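Local coordinates for GDSL-like Lipase/Acylhydrolase family protein (Neisseria meningitidis, PDB 4K7J) that removes O-acetyl groups from peptidoglycan, acting as an esterase of the SGNH (GDSL) hydrolase family, at residues R74-K79 and L364-E369; Q109-R114 and G124-T129; W324-A329 and R358-M363. All blocks are in the same frame, centred on the assembly; numbering follows the deposited sequence.

Contact 1 (R74-K79 and L364-E369); sequences RKRLQK and LADSLE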
loop_
_atom_site.group_PDB
_atom_site.type_symbol
_atom_site.label_atom_id
_atom_site.label_comp_id
_atom_site.label_asym_id
_atom_site.label_seq_id
_atom_site.Cartn_x
_atom_site.Cartn_y
_atom_site.Cartn_z
ATOM N N ARG A 74 3.945 -0.904 -10.105
ATOM C CA ARG A 74 5.274 -1.423 -9.808
ATOM C C ARG A 74 6.058 -1.728 -11.080
ATOM O O ARG A 74 7.174 -1.253 -11.248
ATOM C CB ARG A 74 5.168 -2.661 -8.920
ATOM C CG ARG A 74 6.495 -3.235 -8.445
ATOM C CD ARG A 74 6.292 -4.089 -7.196
ATOM N NE ARG A 74 5.167 -4.994 -7.325
ATOM C CZ ARG A 74 4.123 -5.033 -6.506
ATOM N NH1 ARG A 74 4.027 -4.227 -5.455
ATOM N NH2 ARG A 74 3.167 -5.897 -6.745
ATOM N N LYS A 75 5.476 -2.500 -11.985
ATOM C CA LYS A 75 6.227 -2.925 -13.172
ATOM C C LYS A 75 6.570 -1.746 -14.076
ATOM O O LYS A 75 7.664 -1.672 -14.636
ATOM C CB LYS A 75 5.461 -3.987 -13.953
ATOM C CG LYS A 75 5.226 -5.283 -13.175
ATOM C CD LYS A 75 6.532 -6.017 -12.890
ATOM C CE LYS A 75 6.292 -7.243 -12.010
ATOM N NZ LYS A 75 5.185 -8.071 -12.577
ATOM N N ARG A 76 5.630 -0.824 -14.218
ATOM C CA ARG A 76 5.836 0.322 -15.084
ATOM C C ARG A 76 6.931 1.242 -14.551
ATOM O O ARG A 76 7.891 1.560 -15.260
ATOM C CB ARG A 76 4.534 1.096 -15.242
ATOM C CG ARG A 76 4.720 2.463 -15.848
ATOM C CD ARG A 76 4.814 2.412 -17.361
ATOM N NE ARG A 76 4.585 3.733 -17.928
ATOM C CZ ARG A 76 3.386 4.207 -18.253
ATOM N NH1 ARG A 76 2.289 3.472 -18.069
ATOM N NH2 ARG A 76 3.287 5.422 -18.766
ATOM N N LEU A 77 6.797 1.664 -13.299
ATOM C CA LEU A 77 7.765 2.610 -12.732
ATOM C C LEU A 77 9.152 1.999 -12.476
ATOM O O LEU A 77 10.148 2.728 -12.418
ATOM C CB LEU A 77 7.225 3.260 -11.456
ATOM C CG LEU A 77 5.870 3.963 -11.566
ATOM C CD1 LEU A 77 5.530 4.597 -10.236
ATOM C CD2 LEU A 77 5.828 5.008 -12.701
ATOM N N GLN A 78 9.216 0.676 -12.317
ATOM C CA GLN A 78 10.502 -0.013 -12.161
ATOM C C GLN A 78 11.287 -0.057 -13.476
ATOM O O GLN A 78 12.513 0.047 -13.481
ATOM C CB GLN A 78 10.331 -1.416 -11.536
ATOM C CG GLN A 78 10.223 -1.359 -9.999
ATOM C CD GLN A 78 10.034 -2.711 -9.319
ATOM O OE1 GLN A 78 9.623 -3.677 -9.936
ATOM N NE2 GLN A 78 10.330 -2.768 -8.031
ATOM N N LYS A 79 10.574 -0.198 -14.590
ATOM C CA LYS A 79 11.196 -0.116 -15.908
ATOM C C LYS A 79 11.718 1.297 -16.171
ATOM O O LYS A 79 12.814 1.490 -16.687
ATOM C CB LYS A 79 10.188 -0.524 -16.991
ATOM C CG LYS A 79 9.991 -2.023 -17.083
ATOM C CD LYS A 79 11.300 -2.695 -17.533
ATOM C CE LYS A 79 11.127 -4.191 -17.772
ATOM N NZ LYS A 79 11.237 -4.997 -16.523
ATOM N N LEU A 364 -2.203 6.182 -13.964
ATOM C CA LEU A 364 -1.563 6.830 -12.823
ATOM C C LEU A 364 -0.068 6.947 -13.043
ATOM O O LEU A 364 0.537 7.982 -12.745
ATOM C CB LEU A 364 -1.836 6.063 -11.524
ATOM C CG LEU A 364 -1.109 6.580 -10.281
ATOM C CD1 LEU A 364 -1.385 8.079 -10.077
ATOM C CD2 LEU A 364 -1.513 5.758 -9.048
ATOM N N ALA A 365 0.535 5.879 -13.557
ATOM C CA ALA A 365 1.972 5.876 -13.817
ATOM C C ALA A 365 2.303 6.954 -14.849
ATOM O O ALA A 365 3.280 7.714 -14.686
ATOM C CB ALA A 365 2.411 4.514 -14.300
ATOM N N ASP A 366 1.472 7.022 -15.890
ATOM C CA ASP A 366 1.531 8.096 -16.890
ATOM C C ASP A 366 1.544 9.463 -16.225
ATOM O O ASP A 366 2.424 10.278 -16.493
ATOM C CB ASP A 366 0.314 8.054 -17.817
ATOM C CG ASP A 366 0.379 6.936 -18.836
ATOM O OD1 ASP A 366 1.485 6.434 -19.091
ATOM O OD2 ASP A 366 -0.685 6.574 -19.387
ATOM N N SER A 367 0.551 9.703 -15.369
ATOM C CA SER A 367 0.415 10.977 -14.668
ATOM C C SER A 367 1.656 11.343 -13.835
ATOM O O SER A 367 2.067 12.505 -13.791
ATOM C CB SER A 367 -0.842 10.971 -13.785
ATOM O OG SER A 367 -2.020 10.674 -14.539
ATOM N N LEU A 368 2.263 10.350 -13.189
ATOM C CA LEU A 368 3.400 10.612 -12.309
ATOM C C LEU A 368 4.665 10.890 -13.109
ATOM O O LEU A 368 5.454 11.769 -12.757
ATOM C CB LEU A 368 3.626 9.448 -11.340
ATOM C CG LEU A 368 2.521 9.217 -10.309
ATOM C CD1 LEU A 368 2.716 7.894 -9.586
ATOM C CD2 LEU A 368 2.472 10.367 -9.327
ATOM N N GLU A 369 4.861 10.142 -14.190
ATOM C CA GLU A 369 6.035 10.351 -15.030
ATOM C C GLU A 369 5.999 11.738 -15.681
ATOM O O GLU A 369 7.038 12.400 -15.811
ATOM C CB GLU A 369 6.170 9.235 -16.074
ATOM C CG GLU A 369 6.581 7.887 -15.479
ATOM C CD GLU A 369 6.439 6.728 -16.465
ATOM O OE1 GLU A 369 6.137 6.976 -17.655
ATOM O OE2 GLU A 369 6.624 5.563 -16.049
#
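R76 and L77 of helix 68-81 meet A365, D366, L368 and E369 of helix 354-373 in a helix pair that joins an early part of the chain to its C-terminal helix. The two axes run roughly parallel, inclined by 30° and 10.1 Å apart at their closest, and L77 faces A365 across the gap. The small side chain of A365 is wedged between the two residues opposite: its CB lies 3.5 Å from R76 CG and 3.8 Å from L77 CD2. The same methyl also stands over one face of the R76 guanidinium, offset toward its rim. L77 CD1 reaches L368 CD1 more loosely, at 4.4 Å. Such side-by-side helices belong to one outer layer of the alpha/beta sandwich of SGNH hydrolases; behind them L364 rests on L283 and I285 of strand 281-286 in the mixed sheet, and A365 also touches L73. Toward the partly exposed side the apolar strip gives way to charge. R76 has CG anti to its backbone N (chi1 166°), which sets CG against A365 CB, and a bend at chi2 (82°) places CD close to E369. The guanidinium meets two carboxylates, D366 and E369, in a salt-bridge network. R76 NE approaches E369 OE2 at 3.3 Å and R76 NH2 approaches E369 OE1 at 3.4 Å, both weak hydrogen bonds. The E369 carboxylate is turned steeply against the guanidinium plane, and its OE2 has a further hydrogen bond with T80 OG1. D366 OD1 sits at the guanidinium edge, near its plane, as the second salt-bridge partner. The modelled separation there is too short to be reliable, and R76 has two deposited conformers, which makes the detail of that bridge doubtful. R76 NH1 adds a weak hydrogen bond to E362 O.

Contact 2 (Q109-R114 and G124-T129); sequences QSLTSR and GILAHT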
loop_
_atom_site.group_PDB
_atom_site.type_symbol
_atom_site.label_atom_id
_atom_site.label_comp_id
_atom_site.label_asym_id
_atom_site.label_seq_id
_atom_site.Cartn_x
_atom_site.Cartn_y
_atom_site.Cartn_z
ATOM N N GLN A 109 0.424 -18.393 10.454
ATOM C CA GLN A 109 -1.001 -18.097 10.275
ATOM C C GLN A 109 -1.298 -16.602 10.316
ATOM O O GLN A 109 -1.085 -15.965 11.340
ATOM C CB GLN A 109 -1.844 -18.812 11.333
ATOM C CG GLN A 109 -3.341 -18.535 11.158
ATOM C CD GLN A 109 -3.867 -19.001 9.797
ATOM O OE1 GLN A 109 -3.551 -20.110 9.338
ATOM N NE2 GLN A 109 -4.666 -18.147 9.140
ATOM N N SER A 110 -1.807 -16.050 9.213
ATOM C CA SER A 110 -2.104 -14.615 9.156
ATOM C C SER A 110 -3.395 -14.234 9.885
ATOM O O SER A 110 -4.274 -15.065 10.109
ATOM C CB SER A 110 -2.175 -14.122 7.709
ATOM O OG SER A 110 -3.252 -14.757 7.030
ATOM N N LEU A 111 -3.477 -12.960 10.249
ATOM C CA LEU A 111 -4.641 -12.380 10.902
ATOM C C LEU A 111 -4.691 -10.931 10.435
ATOM O O LEU A 111 -3.651 -10.264 10.392
ATOM C CB LEU A 111 -4.477 -12.437 12.422
ATOM C CG LEU A 111 -5.544 -11.686 13.211
ATOM C CD1 LEU A 111 -6.846 -12.448 13.114
ATOM C CD2 LEU A 111 -5.128 -11.456 14.665
ATOM N N THR A 112 -5.869 -10.439 10.047
ATOM C CA THR A 112 -5.970 -9.045 9.605
ATOM C C THR A 112 -7.044 -8.254 10.362
ATOM O O THR A 112 -7.901 -8.828 11.031
ATOM C CB THR A 112 -6.259 -8.909 8.093
ATOM O OG1 THR A 112 -7.681 -8.942 7.860
ATOM C CG2 THR A 112 -5.543 -9.974 7.283
ATOM N N SER A 113 -7.020 -6.936 10.208
ATOM C CA SER A 113 -7.932 -6.065 10.949
ATOM C C SER A 113 -9.298 -5.957 10.276
ATOM O O SER A 113 -10.191 -5.301 10.796
ATOM C CB SER A 113 -7.322 -4.665 11.156
ATOM O OG SER A 113 -6.887 -4.097 9.926
ATOM N N ARG A 114 -9.457 -6.606 9.126
ATOM C CA ARG A 114 -10.733 -6.611 8.437
ATOM C C ARG A 114 -11.897 -7.017 9.356
ATOM O O ARG A 114 -12.882 -6.294 9.461
ATOM C CB ARG A 114 -10.673 -7.512 7.199
ATOM C CG ARG A 114 -12.015 -7.696 6.502
ATOM C CD ARG A 114 -11.854 -8.491 5.206
ATOM N NE ARG A 114 -13.108 -8.572 4.463
ATOM C CZ ARG A 114 -13.968 -9.584 4.552
ATOM N NH1 ARG A 114 -13.711 -10.609 5.352
ATOM N NH2 ARG A 114 -15.090 -9.565 3.839
ATOM N N GLY A 124 -2.280 -3.367 9.208
ATOM C CA GLY A 124 -3.344 -4.200 9.731
ATOM C C GLY A 124 -3.196 -5.697 9.499
ATOM O O GLY A 124 -4.177 -6.436 9.577
ATOM N N ILE A 125 -1.975 -6.156 9.235
ATOM C CA ILE A 125 -1.732 -7.579 9.014
ATOM C C ILE A 125 -0.613 -8.079 9.916
ATOM O O ILE A 125 0.436 -7.440 10.035
ATOM C CB ILE A 125 -1.369 -7.856 7.536
ATOM C CG1 ILE A 125 -2.513 -7.407 6.626
ATOM C CG2 ILE A 125 -1.024 -9.342 7.307
ATOM C CD1 ILE A 125 -2.252 -7.603 5.171
ATOM N N LEU A 126 -0.841 -9.210 10.569
ATOM C CA LEU A 126 0.250 -9.896 11.249
ATOM C C LEU A 126 0.136 -11.391 10.997
ATOM O O LEU A 126 -0.913 -11.873 10.554
ATOM C CB LEU A 126 0.264 -9.578 12.755
ATOM C CG LEU A 126 -0.930 -9.976 13.634
ATOM C CD1 LEU A 126 -0.868 -11.439 14.074
ATOM C CD2 LEU A 126 -1.051 -9.068 14.862
ATOM N N ALA A 127 1.210 -12.129 11.263
ATOM C CA ALA A 127 1.134 -13.590 11.189
ATOM C C ALA A 127 1.684 -14.221 12.469
ATOM O O ALA A 127 2.733 -13.809 12.955
ATOM C CB ALA A 127 1.867 -14.100 9.981
ATOM N N HIS A 128 0.969 -15.194 13.030
ATOM C CA HIS A 128 1.472 -15.931 14.189
ATOM C C HIS A 128 2.376 -17.045 13.658
ATOM O O HIS A 128 1.924 -17.870 12.865
ATOM C CB HIS A 128 0.318 -16.575 14.977
ATOM C CG HIS A 128 -0.720 -15.606 15.449
ATOM N ND1 HIS A 128 -0.429 -14.554 16.294
ATOM C CD2 HIS A 128 -2.058 -15.552 15.225
ATOM C CE1 HIS A 128 -1.539 -13.885 16.556
ATOM N NE2 HIS A 128 -2.541 -14.472 15.925
ATOM N N THR A 129 3.634 -17.079 14.080
ATOM C CA THR A 129 4.580 -18.049 13.531
ATOM C C THR A 129 4.461 -19.408 14.232
ATOM O O THR A 129 4.663 -20.453 13.614
ATOM C CB THR A 129 6.067 -17.590 13.655
ATOM O OG1 THR A 129 6.464 -17.580 15.040
ATOM C CG2 THR A 129 6.286 -16.217 13.036
#
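Q109 and H128 begin an antiparallel ladder in which each bonds the other twice through the backbone: Q109 N gives to H128 O at 2.9 Å and H128 N gives to Q109 O at 2.8 Å. L111 and L126 repeat the pattern, L111 N to L126 O at 2.8 Å and L126 N to L111 O at 3.0 Å, the second nearly straight (172° at the hydrogen). Beyond the strands S113 N continues the ladder to G124 O. S110 with A127 and T112 with I125 are the non-hydrogen-bonded pairs; here CA-H groups lean on the carbonyl oxygens, as A127 CA does on Q109 O. The result is a beta hairpin with a long loop, strand 109-112 edging an antiparallel sheet in the beta-rich module inserted between the first core strand of the SGNH domain and its later strands, probably related to galactose-binding-like domains. On the inner side A127 bonds through its backbone to I197 of strand 195-203. At the edge, S110 O accepts from Q109 NE2 on a lone pair, while T112 OG1 takes R114 N in an ST turn. Other polar ends find partners beyond the hairpin: S110 OG at N93 O, S113 OG at W227 NE1, and H128 ND1 at D196 OD1. L126 CG stands between its backbone N and carbonyl carbon (chi1 62°), CD1 touching L111 CB at 4.1 Å and lying over one face of the H128 ring. On the opposite face of the sheet T112 CG2 meets I125 CG1 at 4.0 Å.

Contact 3 (W324-A329 and R358-M363); sequences WSWQNA and RRAAEM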
loop_
_atom_site.group_PDB
_atom_site.type_symbol
_atom_site.label_atom_id
_atom_site.label_comp_id
_atom_site.label_asym_id
_atom_site.label_seq_id
_atom_site.Cartn_x
_atom_site.Cartn_y
_atom_site.Cartn_z
ATOM N N TRP A 324 -5.349 12.238 -7.399
ATOM C CA TRP A 324 -5.578 11.600 -8.680
ATOM C C TRP A 324 -7.014 11.107 -8.740
ATOM O O TRP A 324 -7.430 10.292 -7.922
ATOM C CB TRP A 324 -4.619 10.437 -8.869
ATOM C CG TRP A 324 -4.586 9.876 -10.248
ATOM C CD1 TRP A 324 -3.982 10.423 -11.342
ATOM C CD2 TRP A 324 -5.138 8.624 -10.680
ATOM N NE1 TRP A 324 -4.143 9.604 -12.430
ATOM C CE2 TRP A 324 -4.845 8.491 -12.050
ATOM C CE3 TRP A 324 -5.848 7.605 -10.038
ATOM C CZ2 TRP A 324 -5.241 7.377 -12.795
ATOM C CZ3 TRP A 324 -6.245 6.504 -10.777
ATOM C CH2 TRP A 324 -5.937 6.399 -12.142
ATOM N N SER A 325 -7.775 11.609 -9.707
ATOM C CA SER A 325 -9.184 11.241 -9.808
ATOM C C SER A 325 -9.384 9.978 -10.621
ATOM O O SER A 325 -9.411 10.014 -11.859
ATOM C CB SER A 325 -10.016 12.367 -10.430
ATOM O OG SER A 325 -11.342 11.906 -10.648
ATOM N N TRP A 326 -9.531 8.864 -9.915
ATOM C CA TRP A 326 -9.801 7.579 -10.539
ATOM C C TRP A 326 -11.123 7.660 -11.291
ATOM O O TRP A 326 -11.259 7.096 -12.370
ATOM C CB TRP A 326 -9.842 6.493 -9.461
ATOM C CG TRP A 326 -9.742 5.087 -9.945
ATOM C CD1 TRP A 326 -9.983 4.620 -11.212
ATOM C CD2 TRP A 326 -9.353 3.948 -9.162
ATOM N NE1 TRP A 326 -9.779 3.256 -11.255
ATOM C CE2 TRP A 326 -9.394 2.821 -10.012
ATOM C CE3 TRP A 326 -8.974 3.774 -7.825
ATOM C CZ2 TRP A 326 -9.073 1.534 -9.565
ATOM C CZ3 TRP A 326 -8.667 2.493 -7.379
ATOM C CH2 TRP A 326 -8.712 1.393 -8.248
ATOM N N GLN A 327 -12.105 8.373 -10.749
ATOM C CA GLN A 327 -13.348 8.511 -11.515
ATOM C C GLN A 327 -13.099 9.215 -12.848
ATOM O O GLN A 327 -13.617 8.785 -13.875
ATOM C CB GLN A 327 -14.484 9.182 -10.729
ATOM C CG GLN A 327 -15.743 9.363 -11.596
ATOM C CD GLN A 327 -16.982 9.739 -10.816
ATOM O OE1 GLN A 327 -17.519 8.938 -10.044
ATOM N NE2 GLN A 327 -17.463 10.960 -11.032
ATOM N N ASN A 328 -12.289 10.273 -12.856
ATOM C CA ASN A 328 -12.024 10.952 -14.124
ATOM C C ASN A 328 -11.175 10.110 -15.052
ATOM O O ASN A 328 -11.414 10.088 -16.257
ATOM C CB ASN A 328 -11.432 12.351 -13.940
ATOM C CG ASN A 328 -12.472 13.359 -13.524
ATOM O OD1 ASN A 328 -13.675 13.115 -13.662
ATOM N ND2 ASN A 328 -12.023 14.484 -12.990
ATOM N N ALA A 329 -10.206 9.394 -14.484
ATOM C CA ALA A 329 -9.447 8.407 -15.250
ATOM C C ALA A 329 -10.358 7.426 -15.979
ATOM O O ALA A 329 -10.022 6.973 -17.070
ATOM C CB ALA A 329 -8.484 7.640 -14.349
ATOM N N ARG A 358 -5.058 -2.939 -14.113
ATOM C CA ARG A 358 -3.811 -2.666 -14.820
ATOM C C ARG A 358 -3.935 -1.370 -15.614
ATOM O O ARG A 358 -3.021 -0.551 -15.617
ATOM C CB ARG A 358 -3.432 -3.812 -15.762
ATOM C CG ARG A 358 -2.059 -3.616 -16.418
ATOM C CD ARG A 358 -1.871 -4.493 -17.665
ATOM N NE ARG A 358 -2.806 -4.134 -18.732
ATOM C CZ ARG A 358 -3.614 -4.997 -19.344
ATOM N NH1 ARG A 358 -3.596 -6.283 -19.006
ATOM N NH2 ARG A 358 -4.434 -4.575 -20.299
ATOM N N ARG A 359 -5.086 -1.188 -16.260
ATOM C CA ARG A 359 -5.337 -0.012 -17.092
ATOM C C ARG A 359 -5.332 1.260 -16.249
ATOM O O ARG A 359 -4.680 2.254 -16.596
ATOM C CB ARG A 359 -6.678 -0.154 -17.822
ATOM C CG ARG A 359 -7.089 1.047 -18.680
ATOM C CD ARG A 359 -8.520 0.874 -19.243
ATOM N NE ARG A 359 -8.874 1.910 -20.220
ATOM C CZ ARG A 359 -10.045 1.995 -20.853
ATOM N NH1 ARG A 359 -11.011 1.109 -20.625
ATOM N NH2 ARG A 359 -10.254 2.976 -21.720
ATOM N N ALA A 360 -6.059 1.229 -15.137
ATOM C CA ALA A 360 -6.140 2.389 -14.262
ATOM C C ALA A 360 -4.752 2.765 -13.747
ATOM O O ALA A 360 -4.406 3.942 -13.684
ATOM C CB ALA A 360 -7.095 2.113 -13.092
ATOM N N ALA A 361 -3.949 1.765 -13.395
ATOM C CA ALA A 361 -2.622 2.039 -12.825
ATOM C C ALA A 361 -1.635 2.588 -13.852
ATOM O O ALA A 361 -0.771 3.415 -13.522
ATOM C CB ALA A 361 -2.064 0.801 -12.149
ATOM N N GLU A 362 -1.759 2.131 -15.096
ATOM C CA GLU A 362 -0.911 2.639 -16.174
ATOM C C GLU A 362 -1.188 4.126 -16.400
ATOM O O GLU A 362 -0.278 4.905 -16.682
ATOM C CB GLU A 362 -1.107 1.826 -17.462
ATOM C CG GLU A 362 -0.468 0.432 -17.422
ATOM C CD GLU A 362 -0.635 -0.343 -18.721
ATOM O OE1 GLU A 362 -1.117 0.240 -19.711
ATOM O OE2 GLU A 362 -0.283 -1.541 -18.756
ATOM N N MET A 363 -2.443 4.526 -16.233
ATOM C CA MET A 363 -2.795 5.940 -16.321
ATOM C C MET A 363 -2.177 6.744 -15.175
ATOM O O MET A 363 -1.672 7.853 -15.394
ATOM C CB MET A 363 -4.311 6.130 -16.367
ATOM C CG MET A 363 -4.944 5.591 -17.640
ATOM S SD MET A 363 -6.660 6.104 -17.843
ATOM C CE MET A 363 -7.568 4.814 -17.039
#
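A360 and M363, one turn apart on helix 354-373, present their side chains to W324, W326 and A329, where strand 322-325 runs into the short helix 326-329. No hydrogen bond crosses this interface; shape does the work. The methyl of A360 is a small bump against the pyrrole side of the W326 indole, with CB 3.4 Å from NE1. That nitrogen is buried and has no polar partner in the model. W324 fills the neighbouring space from the strand: its CH2 comes to 3.3 Å from A360 O, and M363 CB lies in the plane of the ring, 3.9 Å from CZ2 at its edge. M363 then bends at chi3 (-90°), bringing CE over to A329, where it rests 4.0 Å from A329 CB and 3.3 Å from A329 O. S325 OG caps the short helix by accepting from N328 N. Around the W326 ring, F69, F352 and H63 complete an aromatic cluster. The C-terminal helix thus lies on the mixed sheet at strand 322-325 and the helix after it, as one of the helices flanking the sheet in the three-layer alpha/beta/alpha fold of SGNH hydrolases.

Overall arrangement
Contacts 1 and 3 share helix 354-373 and lie on the same side of the chain's centre, their centres about 12 Å apart. They are stitched together by a probable hydrogen bond between S367 OG and W324 NE1. Contact 3 is the buried one, with no hydrogen bond between its two segments and built from indole rings, methyls and a thioether; contact 1 is only partly buried and adds a charged network to its apolar strip. Contact 2 lies on the opposite side of the chain's centre, with its centre about 30 Å from each of the others, and it belongs to the inserted beta-rich module. There a backbone ladder at a sheet edge replaces side-chain packing as the main source of cohesion.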